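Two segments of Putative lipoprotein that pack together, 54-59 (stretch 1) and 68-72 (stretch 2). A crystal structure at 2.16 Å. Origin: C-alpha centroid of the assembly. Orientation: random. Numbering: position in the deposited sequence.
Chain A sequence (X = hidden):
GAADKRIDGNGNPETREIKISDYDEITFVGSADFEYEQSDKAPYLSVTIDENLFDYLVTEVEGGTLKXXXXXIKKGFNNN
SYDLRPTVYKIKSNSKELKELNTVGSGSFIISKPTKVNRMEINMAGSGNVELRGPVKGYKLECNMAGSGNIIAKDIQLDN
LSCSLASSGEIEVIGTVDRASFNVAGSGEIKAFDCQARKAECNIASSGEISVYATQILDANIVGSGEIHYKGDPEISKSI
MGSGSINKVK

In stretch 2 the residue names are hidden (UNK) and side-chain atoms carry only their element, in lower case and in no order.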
ATOM      1  N   PHE A  54     -18.234  26.047 -13.292  1.00 24.73           N
ATOM      2  CA  PHE A  54     -18.628  26.371 -11.905  1.00 25.34           C
ATOM      3  C   PHE A  54     -19.914  25.665 -11.474  1.00 24.92           C
ATOM      4  O   PHE A  54     -20.047  25.288 -10.343  1.00 24.58           O
ATOM      5  CB  PHE A  54     -18.840  27.887 -11.693  1.00 25.30           C
ATOM      6  CG  PHE A  54     -17.562  28.669 -11.539  1.00 26.00           C
ATOM      7  CD1 PHE A  54     -16.811  28.568 -10.388  1.00 25.56           C
ATOM      8  CD2 PHE A  54     -17.120  29.517 -12.536  1.00 26.09           C
ATOM      9  CE1 PHE A  54     -15.633  29.285 -10.230  1.00 25.19           C
ATOM     10  CE2 PHE A  54     -15.940  30.245 -12.369  1.00 26.50           C
ATOM     11  CZ  PHE A  54     -15.202  30.115 -11.218  1.00 24.64           C
ATOM     12  N   ASP A  55     -20.862  25.532 -12.386  1.00 25.09           N
ATOM     13  CA  ASP A  55     -22.111  24.823 -12.128  1.00 25.53           C
ATOM     14  C   ASP A  55     -21.904  23.361 -11.758  1.00 25.40           C
ATOM     15  O   ASP A  55     -22.822  22.755 -11.204  1.00 25.54           O
ATOM     16  CB  ASP A  55     -23.015  24.842 -13.368  1.00 26.19           C
ATOM     17  CG  ASP A  55     -23.555  26.237 -13.693  1.00 29.46           C
ATOM     18  OD1 ASP A  55     -23.632  27.064 -12.753  1.00 35.22           O
ATOM     19  OD2 ASP A  55     -23.858  26.522 -14.889  1.00 29.01           O
ATOM     20  N   TYR A  56     -20.732  22.808 -12.074  1.00 24.68           N
ATOM     21  CA  TYR A  56     -20.418  21.410 -11.809  1.00 24.81           C
ATOM     22  C   TYR A  56     -19.461  21.205 -10.644  1.00 24.93           C
ATOM     23  O   TYR A  56     -19.030  20.094 -10.407  1.00 25.21           O
ATOM     24  CB  TYR A  56     -19.828  20.784 -13.069  1.00 24.61           C
ATOM     25  CG  TYR A  56     -20.803  20.793 -14.204  1.00 25.71           C
ATOM     26  CD1 TYR A  56     -20.874  21.879 -15.066  1.00 27.45           C
ATOM     27  CD2 TYR A  56     -21.698  19.736 -14.405  1.00 27.24           C
ATOM     28  CE1 TYR A  56     -21.786  21.920 -16.108  1.00 26.46           C
ATOM     29  CE2 TYR A  56     -22.607  19.774 -15.446  1.00 27.44           C
ATOM     30  CZ  TYR A  56     -22.626  20.878 -16.297  1.00 27.63           C
ATOM     31  OH  TYR A  56     -23.500  20.961 -17.339  1.00 31.26           O
ATOM     32  N   LEU A  57     -19.133  22.272  -9.927  1.00 25.49           N
ATOM     33  CA  LEU A  57     -18.062  22.262  -8.944  1.00 26.12           C
ATOM     34  C   LEU A  57     -18.617  22.665  -7.575  1.00 26.53           C
ATOM     35  O   LEU A  57     -19.450  23.550  -7.488  1.00 27.66           O
ATOM     36  CB  LEU A  57     -17.004  23.276  -9.410  1.00 26.29           C
ATOM     37  CG  LEU A  57     -15.576  23.265  -8.913  1.00 27.12           C
ATOM     38  CD1 LEU A  57     -14.909  21.938  -9.311  1.00 24.06           C
ATOM     39  CD2 LEU A  57     -14.797  24.502  -9.462  1.00 26.75           C
ATOM     40  N   VAL A  58     -18.198  21.997  -6.515  1.00 26.03           N
ATOM     41  CA  VAL A  58     -18.470  22.445  -5.145  1.00 25.15           C
ATOM     42  C   VAL A  58     -17.257  23.230  -4.713  1.00 25.38           C
ATOM     43  O   VAL A  58     -16.132  22.780  -4.945  1.00 24.77           O
ATOM     44  CB  VAL A  58     -18.669  21.248  -4.184  1.00 25.43           C
ATOM     45  CG1 VAL A  58     -18.746  21.727  -2.725  1.00 23.88           C
ATOM     46  CG2 VAL A  58     -19.902  20.424  -4.621  1.00 23.80           C
ATOM     47  N   THR A  59     -17.474  24.424  -4.153  1.00 25.86           N
ATOM     48  CA  THR A  59     -16.394  25.280  -3.649  1.00 26.89           C
ATOM     49  C   THR A  59     -16.897  26.005  -2.413  1.00 28.25           C
ATOM     50  O   THR A  59     -17.560  27.027  -2.526  1.00 28.96           O
ATOM     51  CB  THR A  59     -15.979  26.347  -4.664  1.00 27.19           C
ATOM     52  OG1 THR A  59     -17.119  27.155  -4.976  1.00 27.57           O
ATOM     53  CG2 THR A  59     -15.432  25.755  -5.941  1.00 25.85           C
ATOM     54  N   UNK A  68     -13.356  21.558  -2.297  1.00 23.94           N
ATOM     55  CA  UNK A  68     -13.369  21.877  -3.731  1.00 23.39           C
ATOM     56  C   UNK A  68     -13.346  20.553  -4.493  1.00 23.77           C
ATOM     57  O   UNK A  68     -12.357  19.820  -4.458  1.00 23.92           O
ATOM     58  c   UNK A  68     -11.132  25.101  -3.661  1.00 20.31           C
ATOM     59  c   UNK A  68     -12.310  24.142  -3.454  1.00 23.37           C
ATOM     60  c   UNK A  68     -12.105  22.974  -5.693  1.00 20.94           C
ATOM     61  c   UNK A  68     -12.178  22.783  -4.147  1.00 22.92           C
ATOM     62  N   UNK A  69     -14.437  20.226  -5.162  1.00 24.05           N
ATOM     63  CA  UNK A  69     -14.483  18.993  -5.935  1.00 24.68           C
ATOM     64  C   UNK A  69     -15.651  19.008  -6.897  1.00 24.69           C
ATOM     65  O   UNK A  69     -16.612  19.755  -6.681  1.00 23.73           O
ATOM     66  c   UNK A  69     -16.543  18.401  -1.782  1.00 35.42           C
ATOM     67  o   UNK A  69     -18.878  18.153  -1.342  1.00 45.51           O
ATOM     68  c   UNK A  69     -14.590  17.790  -4.987  1.00 25.73           C
ATOM     69  c   UNK A  69     -15.478  18.302  -2.693  1.00 32.89           C
ATOM     70  c   UNK A  69     -17.798  18.080  -2.191  1.00 36.89           C
ATOM     71  c   UNK A  69     -18.023  17.649  -3.462  1.00 34.36           C
ATOM     72  c   UNK A  69     -16.985  17.557  -4.345  1.00 31.52           C
ATOM     73  c   UNK A  69     -15.704  17.900  -3.991  1.00 27.75           C
ATOM     74  N   UNK A  70     -15.577  18.189  -7.967  1.00 25.11           N
ATOM     75  CA  UNK A  70     -16.708  18.076  -8.879  1.00 24.92           C
ATOM     76  C   UNK A  70     -17.928  17.519  -8.186  1.00 25.52           C
ATOM     77  O   UNK A  70     -17.806  16.636  -7.341  1.00 25.39           O
ATOM     78  c   UNK A  70     -14.738  17.152  -9.857  1.00 25.66           C
ATOM     79  c   UNK A  70     -14.438  17.373  -8.417  1.00 25.55           C
ATOM     80  c   UNK A  70     -16.218  17.110  -9.953  1.00 25.12           C
ATOM     81  N   UNK A  71     -19.099  18.062  -8.519  1.00 25.06           N
ATOM     82  CA  UNK A  71     -20.338  17.535  -7.994  1.00 25.35           C
ATOM     83  C   UNK A  71     -20.571  16.077  -8.428  1.00 25.24           C
ATOM     84  O   UNK A  71     -20.075  15.624  -9.472  1.00 23.72           O
ATOM     85  c   UNK A  71     -22.773  21.964  -8.085  1.00 29.28           C
ATOM     86  c   UNK A  71     -22.819  20.497  -8.506  1.00 27.27           C
ATOM     87  c   UNK A  71     -21.525  18.359  -8.486  1.00 25.36           C
ATOM     88  n   UNK A  71     -23.880  22.783  -8.634  1.00 27.30           N
ATOM     89  c   UNK A  71     -21.591  19.770  -7.948  1.00 26.89           C
ATOM     90  N   UNK A  72     -21.372  15.387  -7.623  1.00 25.51           N
ATOM     91  CA  UNK A  72     -21.975  14.131  -8.027  1.00 26.12           C
ATOM     92  C   UNK A  72     -22.845  14.327  -9.223  1.00 26.01           C
ATOM     93  O   UNK A  72     -23.502  15.353  -9.346  1.00 25.67           O
ATOM     94  c   UNK A  72     -22.882  13.576  -6.945  1.00 26.59           C
ATOM     95  o   UNK A  72     -22.156  13.243  -5.802  1.00 27.28           O
TER

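Position 68 carries four side-chain atoms, all carbon. They fork at the first carbon, and one arm runs two carbons long while the other stops after one. The group lies on the same side of the sheet as the side chain of Thr59, its partner in an antiparallel, non-hydrogen-bonded pair, and the first carbon of its longer arm is 4.3 Å from CG2 of Thr59. A chain branched at its first carbon with unequal arms is isoleucine, Ile68. Its CG1 lies 4.2 Å from CA of Thr59, and both arms come near Thr59, with CG2 of Ile68 also 4.3 Å from CG2 of Thr59. Beta-branched residues favor extended backbones, and a purely apolar side chain suits this buried site. The backbone contributes as well: CA of Ile68 makes a CA-H...O contact of 3.2 Å with O of Val58.

Position 69 shows one carbon leading to a ring of six carbons that bears a single oxygen. A ring carbon comes within 3.5 Å of CG2 of Val58, and CB of Val58 sits 3.9 Å from the ring centroid, 20° off the ring normal. The para oxygen identifies tyrosine, Tyr69, rather than phenylalanine. With chi1 in the p rotamer, the ring reaches back to the other strand and lays a face over Val58, its hydrogen-bonded partner; the nearest ring atom is CE1. A flat aromatic surface suits this place because it can accept a CH-pi contact from a compact, branched neighbor. Beneath the ring, the two backbones exchange paired hydrogen bonds, N of Val58 to O of Tyr69 at 2.8 Å and N of Tyr69 to O of Val58 at 3.1 Å.

At position 70, three carbons close a ring onto the backbone N of position 70, which lies 4.0 Å from CD1 of Leu57. This is proline, Pro70. Its nitrogen has no hydrogen to donate. In this non-hydrogen-bonded pair the missing donor costs the ladder nothing, and the restricted phi of -63° is compatible with the strand. CA of Pro70 approaches O of Tyr56 at 3.4 Å in a CA-H...O contact.

Position 71 has four carbons in an unbranched row ending in nitrogen. That terminal nitrogen lies 2.8 Å from O of Asp55, and a carbon of the row lies 3.8 Å from CG2 of Val58. This is lysine, Lys71. The chain is extended after its m chi1, with chi2 to chi4 all t, and its length lets NZ donate a hydrogen bond to O of Asp55. The aliphatic part is useful too, since the carbon near Val58 is CG. Its backbone N donates to O of Tyr56 at 2.8 Å.

Position 72 bears one carbon and one oxygen, so it is serine, Ser72. It points away from stretch 1 and makes no contact with it; its hydroxyl is hydrogen-bonded elsewhere in the structure.

The contact is thus an antiparallel ladder, extended beyond the strand pairing by Lys71, whose backbone and side chain both bond to carbonyls. Leu57, Thr59, Ile68 and Pro70 occupy one face of the sheet, while Val58 and Tyr69 pack together on the other. Together the stretches bury 447 Å².

Stretch 2, residues 68-72: IYPKS
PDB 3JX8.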